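Local coordinates for protein signal recognition particle receptor subunit beta (Mus musculus, PDB 2FH5) that binds GTP as the beta subunit of the signal recognition particle receptor, which directs nascent secretory proteins to the endoplasmic reticulum membrane, at residues V83-S88 / A121-D126. Residues are numbered along the deposited sequence; the frame is centred on the assembly and turned at random.
Sequences VFVVDS and ACNKQD. With GTP (guanosine-5'-triphosphate), chain D.
Val86 sits between Ala121 and Asn123 in parallel strand pairing: its N donates to Ala121 O (2.9 Å) and its O accepts from Asn123 N, while Ala121 N bonds to Phe84 O. Beyond the strand end, Ser88 OG, beside its own N (chi1 -54°), donates to Asn123 O at 2.7 Å; serine's short arm carries OG back to the oxygen that its backbone N also grips, from the opposite face of its plane.

The salt bridge joins Asp87 OD2 to Lys124 NZ (2.7 Å), the ammonium standing above the carboxylate plane; NZ also bonds Asp17 O. Lysine's length suits the place: its methylenes lie over the face of the guanine, CG 3.4 Å from GTP C6, and still bring NZ to the carboxylate.

Among apolar contacts, Val83 CG1 meets the small Ala121 CB, and Val85 CG1 lies beside Asn123 CB (3.9 Å).

Asn123 ND2 bonds Ser18 O, tying this strand end to the P-loop. Asp126 reads the base with both carboxylate oxygens, OD1 taking GTP N1 (2.6 Å) and OD2 taking N2. Asn123-Lys124-Gln125-Asp126 is the NKxD guanine-specificity motif of Ras-like GTPases, beginning on the last residue of strand 117-123, which ends a beta-alpha-beta unit, and continuing into the loop.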
loop_
_atom_site.group_PDB
_atom_site.type_symbol
_atom_site.label_atom_id
_atom_site.label_comp_id
_atom_site.label_asym_id
_atom_site.label_seq_id
_atom_site.Cartn_x
_atom_site.Cartn_y
_atom_site.Cartn_z
ATOM N N VAL B 83 -7.171 -7.175 9.721
ATOM C CA VAL B 83 -7.779 -5.846 9.636
ATOM C C VAL B 83 -8.123 -5.676 8.182
ATOM O O VAL B 83 -7.231 -5.664 7.313
ATOM C CB VAL B 83 -6.811 -4.726 10.012
ATOM C CG1 VAL B 83 -7.511 -3.359 9.875
ATOM C CG2 VAL B 83 -6.308 -4.939 11.437
ATOM N N PHE B 84 -9.412 -5.594 7.904
ATOM C CA PHE B 84 -9.868 -5.426 6.536
ATOM C C PHE B 84 -10.099 -3.924 6.390
ATOM O O PHE B 84 -11.006 -3.359 7.016
ATOM C CB PHE B 84 -11.166 -6.233 6.309
ATOM C CG PHE B 84 -11.623 -6.283 4.874
ATOM C CD1 PHE B 84 -12.267 -5.187 4.285
ATOM C CD2 PHE B 84 -11.396 -7.419 4.104
ATOM C CE1 PHE B 84 -12.679 -5.226 2.938
ATOM C CE2 PHE B 84 -11.804 -7.479 2.744
ATOM C CZ PHE B 84 -12.445 -6.384 2.163
ATOM N N VAL B 85 -9.264 -3.277 5.578
ATOM C CA VAL B 85 -9.365 -1.832 5.365
ATOM C C VAL B 85 -10.347 -1.425 4.271
ATOM O O VAL B 85 -10.383 -2.007 3.195
ATOM C CB VAL B 85 -7.996 -1.266 5.042
ATOM C CG1 VAL B 85 -8.071 0.233 4.981
ATOM C CG2 VAL B 85 -6.988 -1.752 6.079
ATOM N N VAL B 86 -11.141 -0.406 4.552
ATOM C CA VAL B 86 -12.150 0.083 3.615
ATOM C C VAL B 86 -12.037 1.591 3.349
ATOM O O VAL B 86 -11.946 2.386 4.285
ATOM C CB VAL B 86 -13.572 -0.187 4.172
ATOM C CG1 VAL B 86 -14.652 0.317 3.197
ATOM C CG2 VAL B 86 -13.732 -1.656 4.436
ATOM N N ASP B 87 -12.030 1.984 2.083
ATOM C CA ASP B 87 -11.988 3.389 1.741
ATOM C C ASP B 87 -13.421 3.855 2.004
ATOM O O ASP B 87 -14.310 3.587 1.202
ATOM C CB ASP B 87 -11.655 3.573 0.253
ATOM C CG ASP B 87 -11.608 5.048 -0.169
ATOM O OD1 ASP B 87 -12.470 5.819 0.294
ATOM O OD2 ASP B 87 -10.720 5.433 -0.976
ATOM N N SER B 88 -13.645 4.553 3.110
ATOM C CA SER B 88 -14.987 5.015 3.452
ATOM C C SER B 88 -15.597 6.073 2.521
ATOM O O SER B 88 -16.823 6.208 2.425
ATOM C CB SER B 88 -14.971 5.503 4.892
ATOM O OG SER B 88 -14.459 4.468 5.725
ATOM N N ALA B 121 -11.820 -1.815 9.377
ATOM C CA ALA B 121 -11.405 -0.439 9.602
ATOM C C ALA B 121 -11.886 0.454 8.483
ATOM O O ALA B 121 -11.372 0.404 7.362
ATOM C CB ALA B 121 -9.911 -0.351 9.716
ATOM N N CYS B 122 -12.880 1.276 8.810
ATOM C CA CYS B 122 -13.474 2.192 7.875
ATOM C C CYS B 122 -12.570 3.426 7.849
ATOM O O CYS B 122 -12.719 4.359 8.642
ATOM C CB CYS B 122 -14.899 2.484 8.334
ATOM S SG CYS B 122 -15.909 0.954 8.407
ATOM N N ASN B 123 -11.627 3.390 6.906
ATOM C CA ASN B 123 -10.597 4.406 6.729
ATOM C C ASN B 123 -10.976 5.602 5.849
ATOM O O ASN B 123 -12.037 5.618 5.209
ATOM C CB ASN B 123 -9.346 3.681 6.215
ATOM C CG ASN B 123 -8.128 4.557 6.165
ATOM O OD1 ASN B 123 -7.841 5.249 7.176
ATOM N ND2 ASN B 123 -7.448 4.526 5.107
ATOM N N LYS B 124 -10.096 6.602 5.833
ATOM C CA LYS B 124 -10.299 7.835 5.070
ATOM C C LYS B 124 -11.464 8.697 5.591
ATOM O O LYS B 124 -12.116 9.417 4.815
ATOM C CB LYS B 124 -10.504 7.520 3.583
ATOM C CG LYS B 124 -9.321 6.754 2.951
ATOM C CD LYS B 124 -9.114 7.048 1.451
ATOM C CE LYS B 124 -8.082 6.081 0.905
ATOM N NZ LYS B 124 -8.146 5.949 -0.576
ATOM N N GLN B 125 -11.720 8.616 6.903
ATOM C CA GLN B 125 -12.785 9.387 7.553
ATOM C C GLN B 125 -12.562 10.904 7.446
ATOM O O GLN B 125 -13.526 11.677 7.472
ATOM C CB GLN B 125 -12.918 8.994 9.029
ATOM C CG GLN B 125 -13.546 7.625 9.278
ATOM C CD GLN B 125 -14.942 7.504 8.683
ATOM O OE1 GLN B 125 -15.781 8.374 8.878
ATOM N NE2 GLN B 125 -15.190 6.419 7.959
ATOM N N ASP B 126 -11.299 11.322 7.320
ATOM C CA ASP B 126 -10.946 12.732 7.184
ATOM C C ASP B 126 -11.562 13.372 5.927
ATOM O O ASP B 126 -11.625 14.595 5.820
ATOM C CB ASP B 126 -9.430 12.892 7.112
ATOM C CG ASP B 126 -8.823 12.136 5.928
ATOM O OD1 ASP B 126 -8.750 10.889 5.971
ATOM O OD2 ASP B 126 -8.439 12.788 4.944
HETATM P PG GTP D . -2.604 -1.228 -2.552
HETATM O O1G GTP D . -2.900 -1.020 -3.957
HETATM O O2G GTP D . -1.140 -1.298 -2.264
HETATM O O3G GTP D . -3.345 -2.473 -2.017
HETATM O O3B GTP D . -3.207 0.216 -1.825
HETATM P PB GTP D . -3.159 0.569 -0.335
HETATM O O1B GTP D . -4.402 0.104 0.351
HETATM O O2B GTP D . -1.913 0.086 0.380
HETATM O O3A GTP D . -3.228 2.161 -0.452
HETATM P PA GTP D . -2.237 3.252 0.100
HETATM O O1A GTP D . -1.922 3.055 1.480
HETATM O O2A GTP D . -1.011 3.328 -0.768
HETATM O "O5'" GTP D . -3.209 4.496 -0.033
HETATM C "C5'" GTP D . -3.644 4.872 -1.328
HETATM C "C4'" GTP D . -3.783 6.393 -1.391
HETATM O "O4'" GTP D . -4.749 6.864 -0.426
HETATM C "C3'" GTP D . -2.497 7.155 -1.056
HETATM O "O3'" GTP D . -2.346 8.321 -1.915
HETATM C "C2'" GTP D . -2.689 7.530 0.386
HETATM O "O2'" GTP D . -1.847 8.598 0.866
HETATM C "C1'" GTP D . -4.189 7.806 0.486
HETATM N N9 GTP D . -4.772 7.524 1.785
HETATM C C8 GTP D . -4.582 6.366 2.547
HETATM N N7 GTP D . -5.271 6.440 3.683
HETATM C C5 GTP D . -5.938 7.684 3.668
HETATM C C6 GTP D . -6.810 8.330 4.565
HETATM O O6 GTP D . -7.239 7.954 5.639
HETATM N N1 GTP D . -7.288 9.617 4.199
HETATM C C2 GTP D . -6.934 10.244 3.019
HETATM N N2 GTP D . -7.424 11.487 2.756
HETATM N N3 GTP D . -6.099 9.611 2.153
HETATM C C4 GTP D . -5.610 8.352 2.486
#